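PDB 1PMY: pseudoazurin from Methylobacterium extorquens, which binds one copper ion per molecule and, as a blue copper protein of the plastocyanin/azurin family, probably carries electrons in the periplasm. Local coordinates for residues Val66-Glu71 and Ala88-Gly93. Numbering follows the deposited sequence.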
loop_
_atom_site.group_PDB
_atom_site.type_symbol
_atom_site.label_atom_id
_atom_site.label_comp_id
_atom_site.label_asym_id
_atom_site.label_seq_id
_atom_site.Cartn_x
_atom_site.Cartn_y
_atom_site.Cartn_z
ATOM N N VAL A 66 9.009 0.309 -6.623
ATOM C CA VAL A 66 7.837 0.162 -7.498
ATOM C C VAL A 66 7.603 1.511 -8.187
ATOM O O VAL A 66 7.408 2.537 -7.513
ATOM C CB VAL A 66 6.576 -0.270 -6.682
ATOM C CG1 VAL A 66 5.336 -0.466 -7.624
ATOM C CG2 VAL A 66 6.897 -1.574 -5.946
ATOM N N LYS A 67 7.647 1.474 -9.517
ATOM C CA LYS A 67 7.387 2.701 -10.293
ATOM C C LYS A 67 5.876 2.680 -10.631
ATOM O O LYS A 67 5.275 1.548 -10.844
ATOM C CB LYS A 67 8.312 2.844 -11.481
ATOM C CG LYS A 67 8.301 4.231 -12.135
ATOM C CD LYS A 67 9.319 4.258 -13.242
ATOM C CE LYS A 67 9.659 5.491 -14.004
ATOM N NZ LYS A 67 9.993 6.577 -13.058
ATOM N N PHE A 68 5.274 3.854 -10.624
ATOM C CA PHE A 68 3.847 3.994 -10.844
ATOM C C PHE A 68 3.567 4.834 -12.084
ATOM O O PHE A 68 3.932 6.030 -12.105
ATOM C CB PHE A 68 3.142 4.611 -9.652
ATOM C CG PHE A 68 3.164 3.788 -8.427
ATOM C CD1 PHE A 68 4.223 3.774 -7.523
ATOM C CD2 PHE A 68 2.021 3.019 -8.132
ATOM C CE1 PHE A 68 4.182 2.982 -6.374
ATOM C CE2 PHE A 68 1.959 2.207 -7.011
ATOM C CZ PHE A 68 3.021 2.175 -6.124
ATOM N N ASP A 69 2.850 4.251 -13.045
ATOM C CA ASP A 69 2.483 5.055 -14.201
ATOM C C ASP A 69 0.994 5.278 -14.339
ATOM O O ASP A 69 0.614 6.399 -14.741
ATOM C CB ASP A 69 3.202 4.570 -15.466
ATOM C CG ASP A 69 2.509 3.242 -15.794
ATOM O OD1 ASP A 69 2.671 2.323 -14.964
ATOM O OD2 ASP A 69 1.732 3.225 -16.808
ATOM N N LYS A 70 0.174 4.297 -14.019
ATOM C CA LYS A 70 -1.282 4.439 -14.186
ATOM C C LYS A 70 -1.814 5.237 -13.039
ATOM O O LYS A 70 -1.459 4.886 -11.859
ATOM C CB LYS A 70 -1.976 3.084 -14.202
ATOM C CG LYS A 70 -1.397 2.022 -15.138
ATOM C CD LYS A 70 -1.946 2.196 -16.538
ATOM C CE LYS A 70 -1.110 1.224 -17.457
ATOM N NZ LYS A 70 -1.771 1.300 -18.796
ATOM N N GLU A 71 -2.636 6.202 -13.220
ATOM C CA GLU A 71 -3.244 6.949 -12.072
ATOM C C GLU A 71 -4.363 6.127 -11.410
ATOM O O GLU A 71 -4.976 5.242 -12.062
ATOM C CB GLU A 71 -3.866 8.237 -12.611
ATOM C CG GLU A 71 -2.785 9.204 -13.193
ATOM C CD GLU A 71 -3.434 10.560 -13.397
ATOM O OE1 GLU A 71 -4.498 10.911 -12.930
ATOM O OE2 GLU A 71 -2.769 11.309 -14.067
ATOM N N ALA A 88 -1.047 -0.675 3.089
ATOM C CA ALA A 88 -0.792 0.700 2.708
ATOM C C ALA A 88 -1.718 1.018 1.481
ATOM O O ALA A 88 -2.060 0.137 0.678
ATOM C CB ALA A 88 0.657 0.835 2.232
ATOM N N LEU A 89 -1.896 2.322 1.381
ATOM C CA LEU A 89 -2.720 2.855 0.252
ATOM C C LEU A 89 -1.891 3.907 -0.502
ATOM O O LEU A 89 -1.306 4.810 0.179
ATOM C CB LEU A 89 -4.003 3.347 0.899
ATOM C CG LEU A 89 -5.095 3.824 0.004
ATOM C CD1 LEU A 89 -5.720 2.587 -0.670
ATOM C CD2 LEU A 89 -6.187 4.450 0.928
ATOM N N VAL A 90 -1.857 3.742 -1.783
ATOM C CA VAL A 90 -1.129 4.590 -2.740
ATOM C C VAL A 90 -2.101 5.287 -3.675
ATOM O O VAL A 90 -2.862 4.579 -4.356
ATOM C CB VAL A 90 -0.007 3.832 -3.513
ATOM C CG1 VAL A 90 0.741 4.721 -4.469
ATOM C CG2 VAL A 90 0.890 3.142 -2.476
ATOM N N VAL A 91 -2.014 6.612 -3.731
ATOM C CA VAL A 91 -2.890 7.393 -4.648
ATOM C C VAL A 91 -1.953 8.074 -5.629
ATOM O O VAL A 91 -0.989 8.722 -5.299
ATOM C CB VAL A 91 -3.928 8.266 -4.015
ATOM C CG1 VAL A 91 -4.730 7.373 -2.951
ATOM C CG2 VAL A 91 -3.407 9.334 -3.071
ATOM N N VAL A 92 -2.250 7.800 -6.910
ATOM C CA VAL A 92 -1.424 8.288 -8.002
ATOM C C VAL A 92 -2.234 9.290 -8.824
ATOM O O VAL A 92 -3.223 8.824 -9.449
ATOM C CB VAL A 92 -0.898 7.119 -8.881
ATOM C CG1 VAL A 92 -0.001 7.620 -10.042
ATOM C CG2 VAL A 92 -0.113 6.127 -8.047
ATOM N N GLY A 93 -1.715 10.481 -9.017
ATOM C CA GLY A 93 -2.453 11.432 -9.923
ATOM C C GLY A 93 -3.829 11.726 -9.350
ATOM O O GLY A 93 -4.040 11.626 -8.163
#
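Glu71 OE1 lies 3.7 Å from Gly93 CA and accepts hydrogen bonds from the backbone N-H groups of Asp94 and Lys95, so this one oxygen ties residues 66-71 to the chain just after strand 87-92. The Glu71 chain is extended beyond CG and runs past the glycine, with CD 3.7 Å from Gly93 CA; with phi at 62°, a CB on Gly93 would fall too close to Glu71 CD as it is placed here. An alanine in place of Glu71 would probably leave the amides of Asp94 and Lys95 without their shared acceptor and let the chain shift. Further in, valine methyls make most of the contact. Val92 turns its two methyls to different partners: CG1, anti to the backbone N (chi1 -179°), sits 3.6 Å from Lys70 O, which is hydrogen-bonded to Tyr74 OH, whereas CG2 approaches Phe68 CD2 obliquely at 3.8 Å. Val90 CG1 lies over one face of the Phe68 ring, 4.0 Å from its centroid and 24° off the normal, a CH-pi contact displaced toward CE2 and CZ. Phe68, just after strand 64-67, lies inside the cupredoxin beta-sandwich: its ring packs edge-to-face with Tyr74, and its side chain also touches Leu25 of strand 17-25, Ile31 of strand 30-34 and Phe76 of strand 72-77.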